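Local coordinates for protein histone-lysine N-methyltransferase, H3 lysine-9 specific SUVH4 (Arabidopsis thaliana, PDB 4QEO) that methylates histone H3 at its lysine-nine position, using S-adenosyl-L-methionine as methyl donor, and binds methylated DNA, coupling DNA methylation to transcriptional silencing, at residues 348-358 / 369-380. Numbering follows the deposited sequence.
Sequences TSQKRLRFNLE and VRSWEYIPAGSP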
loop_
_atom_site.group_PDB
_atom_site.type_symbol
_atom_site.label_atom_id
_atom_site.label_comp_id
_atom_site.label_asym_id
_atom_site.label_seq_id
_atom_site.Cartn_x
_atom_site.Cartn_y
_atom_site.Cartn_z
ATOM N N THR A 348 7.697 14.724 -9.355
ATOM C CA THR A 348 7.448 13.289 -9.103
ATOM C C THR A 348 6.606 12.513 -10.141
ATOM O O THR A 348 7.050 11.470 -10.623
ATOM C CB THR A 348 6.928 13.047 -7.677
ATOM O OG1 THR A 348 7.976 13.351 -6.753
ATOM C CG2 THR A 348 6.485 11.577 -7.477
ATOM N N SER A 349 5.435 13.024 -10.530
ATOM C CA SER A 349 4.574 12.263 -11.445
ATOM C C SER A 349 5.021 12.288 -12.907
ATOM O O SER A 349 4.424 11.622 -13.755
ATOM C CB SER A 349 3.114 12.708 -11.342
ATOM O OG SER A 349 2.911 13.931 -12.011
ATOM N N GLN A 350 6.072 13.045 -13.202
ATOM C CA GLN A 350 6.548 13.170 -14.577
ATOM C C GLN A 350 7.592 12.108 -14.887
ATOM O O GLN A 350 8.010 11.931 -16.029
ATOM C CB GLN A 350 7.158 14.555 -14.812
ATOM C CG GLN A 350 6.154 15.696 -14.740
ATOM C CD GLN A 350 6.821 17.062 -14.534
ATOM O OE1 GLN A 350 7.902 17.345 -15.073
ATOM N NE2 GLN A 350 6.171 17.911 -13.755
ATOM N N LYS A 351 8.030 11.410 -13.854
ATOM C CA LYS A 351 9.135 10.493 -14.030
ATOM C C LYS A 351 8.692 9.176 -14.668
ATOM O O LYS A 351 7.492 8.903 -14.818
ATOM C CB LYS A 351 9.876 10.310 -12.704
ATOM C CG LYS A 351 10.495 11.634 -12.254
ATOM C CD LYS A 351 11.234 11.545 -10.933
ATOM C CE LYS A 351 11.850 12.904 -10.578
ATOM N NZ LYS A 351 12.677 12.834 -9.339
ATOM N N ARG A 352 9.671 8.377 -15.066
ATOM C CA ARG A 352 9.406 7.170 -15.825
ATOM C C ARG A 352 8.721 6.135 -14.946
ATOM O O ARG A 352 8.819 6.185 -13.718
ATOM C CB ARG A 352 10.712 6.609 -16.358
ATOM C CG ARG A 352 11.654 6.250 -15.257
ATOM C CD ARG A 352 13.024 5.956 -15.799
ATOM N NE ARG A 352 13.910 5.480 -14.744
ATOM C CZ ARG A 352 15.197 5.220 -14.928
ATOM N NH1 ARG A 352 15.731 5.395 -16.128
ATOM N NH2 ARG A 352 15.941 4.786 -13.919
ATOM N N LEU A 353 8.022 5.206 -15.587
ATOM C CA LEU A 353 7.331 4.147 -14.876
ATOM C C LEU A 353 8.334 3.413 -13.987
ATOM O O LEU A 353 9.378 2.961 -14.457
ATOM C CB LEU A 353 6.656 3.202 -15.875
ATOM C CG LEU A 353 6.006 1.947 -15.296
ATOM C CD1 LEU A 353 4.928 2.323 -14.294
ATOM C CD2 LEU A 353 5.433 1.108 -16.428
ATOM N N ARG A 354 8.028 3.346 -12.693
ATOM C CA ARG A 354 8.947 2.806 -11.700
ATOM C C ARG A 354 8.758 1.318 -11.462
ATOM O O ARG A 354 9.606 0.704 -10.834
ATOM C CB ARG A 354 8.732 3.468 -10.334
ATOM C CG ARG A 354 8.943 4.951 -10.250
ATOM C CD ARG A 354 8.246 5.492 -9.001
ATOM N NE ARG A 354 8.670 6.847 -8.655
ATOM C CZ ARG A 354 8.378 7.929 -9.374
ATOM N NH1 ARG A 354 7.668 7.823 -10.493
ATOM N NH2 ARG A 354 8.805 9.118 -8.984
ATOM N N PHE A 355 7.632 0.755 -11.892
ATOM C CA PHE A 355 7.277 -0.605 -11.467
ATOM C C PHE A 355 7.043 -1.558 -12.625
ATOM O O PHE A 355 6.584 -1.153 -13.693
ATOM C CB PHE A 355 6.011 -0.603 -10.593
ATOM C CG PHE A 355 6.035 0.405 -9.479
ATOM C CD1 PHE A 355 6.763 0.171 -8.333
ATOM C CD2 PHE A 355 5.315 1.583 -9.580
ATOM C CE1 PHE A 355 6.787 1.099 -7.301
ATOM C CE2 PHE A 355 5.334 2.516 -8.555
ATOM C CZ PHE A 355 6.075 2.273 -7.414
ATOM N N ASN A 356 7.324 -2.837 -12.387
ATOM C CA ASN A 356 7.012 -3.884 -13.344
ATOM C C ASN A 356 5.545 -4.273 -13.218
ATOM O O ASN A 356 5.129 -4.823 -12.208
ATOM C CB ASN A 356 7.924 -5.096 -13.109
ATOM C CG ASN A 356 9.396 -4.771 -13.361
ATOM O OD1 ASN A 356 9.752 -4.244 -14.411
ATOM N ND2 ASN A 356 10.253 -5.081 -12.390
ATOM N N LEU A 357 4.767 -3.982 -14.250
ATOM C CA LEU A 357 3.334 -4.209 -14.205
ATOM C C LEU A 357 2.919 -5.223 -15.245
ATOM O O LEU A 357 3.681 -5.564 -16.149
ATOM C CB LEU A 357 2.582 -2.906 -14.473
ATOM C CG LEU A 357 2.945 -1.716 -13.583
ATOM C CD1 LEU A 357 2.072 -0.530 -13.927
ATOM C CD2 LEU A 357 2.814 -2.079 -12.108
ATOM N N GLU A 358 1.685 -5.685 -15.125
ATOM C CA GLU A 358 1.156 -6.657 -16.057
ATOM C C GLU A 358 -0.313 -6.362 -16.309
ATOM O O GLU A 358 -1.057 -6.038 -15.382
ATOM C CB GLU A 358 1.333 -8.068 -15.487
ATOM C CG GLU A 358 0.682 -9.169 -16.305
ATOM C CD GLU A 358 0.636 -10.509 -15.568
ATOM O OE1 GLU A 358 1.144 -10.592 -14.430
ATOM O OE2 GLU A 358 0.080 -11.480 -16.128
ATOM N N VAL A 369 -5.077 -4.619 -14.409
ATOM C CA VAL A 369 -3.636 -4.401 -14.247
ATOM C C VAL A 369 -3.199 -4.806 -12.844
ATOM O O VAL A 369 -3.909 -4.547 -11.869
ATOM C CB VAL A 369 -3.242 -2.925 -14.505
ATOM C CG1 VAL A 369 -1.762 -2.684 -14.187
ATOM C CG2 VAL A 369 -3.551 -2.528 -15.949
ATOM N N ARG A 370 -2.047 -5.468 -12.739
ATOM C CA ARG A 370 -1.463 -5.750 -11.429
ATOM C C ARG A 370 0.026 -5.453 -11.415
ATOM O O ARG A 370 0.627 -5.205 -12.455
ATOM C CB ARG A 370 -1.741 -7.194 -10.982
ATOM C CG ARG A 370 -1.165 -8.269 -11.898
ATOM C CD ARG A 370 -1.799 -9.642 -11.611
ATOM N NE ARG A 370 -1.271 -10.674 -12.496
ATOM C CZ ARG A 370 -1.937 -11.772 -12.854
ATOM N NH1 ARG A 370 -3.170 -11.978 -12.415
ATOM N NH2 ARG A 370 -1.373 -12.660 -13.663
ATOM N N SER A 371 0.615 -5.456 -10.225
ATOM C CA SER A 371 2.037 -5.180 -10.097
ATOM C C SER A 371 2.827 -6.417 -9.698
ATOM O O SER A 371 2.342 -7.266 -8.951
ATOM C CB SER A 371 2.286 -4.060 -9.086
ATOM O OG SER A 371 3.677 -3.862 -8.907
ATOM N N TRP A 372 4.054 -6.512 -10.200
ATOM C CA TRP A 372 4.924 -7.637 -9.877
ATOM C C TRP A 372 5.825 -7.314 -8.707
ATOM O O TRP A 372 6.513 -8.180 -8.192
ATOM C CB TRP A 372 5.780 -8.023 -11.078
ATOM C CG TRP A 372 5.034 -8.756 -12.143
ATOM C CD1 TRP A 372 3.697 -9.022 -12.180
ATOM C CD2 TRP A 372 5.589 -9.321 -13.329
ATOM N NE1 TRP A 372 3.385 -9.720 -13.322
ATOM C CE2 TRP A 372 4.533 -9.915 -14.046
ATOM C CE3 TRP A 372 6.882 -9.375 -13.861
ATOM C CZ2 TRP A 372 4.728 -10.556 -15.265
ATOM C CZ3 TRP A 372 7.075 -10.011 -15.074
ATOM C CH2 TRP A 372 6.003 -10.594 -15.762
ATOM N N GLU A 373 5.829 -6.057 -8.297
ATOM C CA GLU A 373 6.638 -5.648 -7.159
ATOM C C GLU A 373 5.848 -4.774 -6.197
ATOM O O GLU A 373 4.745 -4.323 -6.504
ATOM C CB GLU A 373 7.905 -4.916 -7.621
ATOM C CG GLU A 373 7.813 -4.317 -9.010
ATOM C CD GLU A 373 9.046 -3.513 -9.390
ATOM O OE1 GLU A 373 9.144 -3.081 -10.557
ATOM O OE2 GLU A 373 9.915 -3.307 -8.518
ATOM N N TYR A 374 6.438 -4.540 -5.035
ATOM C CA TYR A 374 5.834 -3.720 -3.998
ATOM C C TYR A 374 5.696 -2.273 -4.442
ATOM O O TYR A 374 6.613 -1.718 -5.042
ATOM C CB TYR A 374 6.673 -3.823 -2.722
ATOM C CG TYR A 374 6.520 -5.162 -2.020
ATOM C CD1 TYR A 374 5.419 -5.420 -1.219
ATOM C CD2 TYR A 374 7.469 -6.169 -2.169
ATOM C CE1 TYR A 374 5.267 -6.643 -0.574
ATOM C CE2 TYR A 374 7.321 -7.394 -1.534
ATOM C CZ TYR A 374 6.219 -7.627 -0.742
ATOM O OH TYR A 374 6.071 -8.842 -0.104
ATOM N N ILE A 375 4.533 -1.682 -4.171
ATOM C CA ILE A 375 4.290 -0.265 -4.444
ATOM C C ILE A 375 4.010 0.499 -3.139
ATOM O O ILE A 375 2.970 0.297 -2.501
ATOM C CB ILE A 375 3.112 -0.065 -5.410
ATOM C CG1 ILE A 375 3.376 -0.802 -6.726
ATOM C CG2 ILE A 375 2.879 1.420 -5.662
ATOM C CD1 ILE A 375 2.269 -0.665 -7.742
ATOM N N PRO A 376 4.951 1.363 -2.724
ATOM C CA PRO A 376 4.758 2.125 -1.486
ATOM C C PRO A 376 3.636 3.148 -1.625
ATOM O O PRO A 376 3.450 3.730 -2.698
ATOM C CB PRO A 376 6.107 2.839 -1.295
ATOM C CG PRO A 376 7.083 2.046 -2.115
ATOM C CD PRO A 376 6.289 1.575 -3.300
ATOM N N ALA A 377 2.904 3.366 -0.539
ATOM C CA ALA A 377 1.832 4.359 -0.508
ATOM C C ALA A 377 2.385 5.743 -0.818
ATOM O O ALA A 377 3.377 6.157 -0.229
ATOM C CB ALA A 377 1.163 4.359 0.870
ATOM N N GLY A 378 1.739 6.456 -1.736
ATOM C CA GLY A 378 2.195 7.769 -2.138
ATOM C C GLY A 378 2.959 7.741 -3.446
ATOM O O GLY A 378 3.232 8.787 -4.021
ATOM N N SER A 379 3.311 6.551 -3.923
ATOM C CA SER A 379 4.065 6.440 -5.167
ATOM C C SER A 379 3.127 6.706 -6.320
ATOM O O SER A 379 1.964 6.276 -6.293
ATOM C CB SER A 379 4.695 5.048 -5.334
ATOM O OG SER A 379 5.607 4.739 -4.292
ATOM N N PRO A 380 3.617 7.429 -7.336
ATOM C CA PRO A 380 2.808 7.588 -8.547
ATOM C C PRO A 380 2.770 6.281 -9.318
ATOM O O PRO A 380 3.784 5.585 -9.419
ATOM C CB PRO A 380 3.573 8.651 -9.339
ATOM C CG PRO A 380 4.992 8.514 -8.874
ATOM C CD PRO A 380 4.913 8.137 -7.426
HETATM O O HOH W 1 5.577 4.932 -11.570
#
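E358 reaches across to W372 and R370. Its CB lies off the indole plane, 3.4 Å from NE1 of W372. CG, anti to the backbone N (chi1 174°), still faces NE1, and the extended chain brings CD near NE and NH2 of R370, with which the carboxylate forms a salt bridge. OE1 takes two N-H groups from opposite faces of its plane: W372 NE1 at 2.6 Å, with OE1 lying in the indole plane, and R370 NE at 3.1 Å, coming from above the carboxylate. OE2 has a weak hydrogen bond from R370 NH2 and another with T257 OG1. Glutamate suits this place: it can accept the indole N-H while the arginine probably balances its charge. The backbones here belong to strands 357-361 and 367-371, an antiparallel hairpin of the SET domain, E358 and R370 being a hydrogen-bonded pair. Just beyond the strands, E373 OE1 accepts the backbone N of N356 at 2.6 Å through its anti lone pair. F355 is buried against I375, P376 and S379, where a flat apolar ring can be covered on both faces: I375 CG1 sits over one, 3.8 Å from the centroid in a CH-pi contact, and R354 CB over the other. Farther along, P380's compact apolar ring suits the flat guanidinium of R354, setting CG over one face while NH2 bonds D321 O.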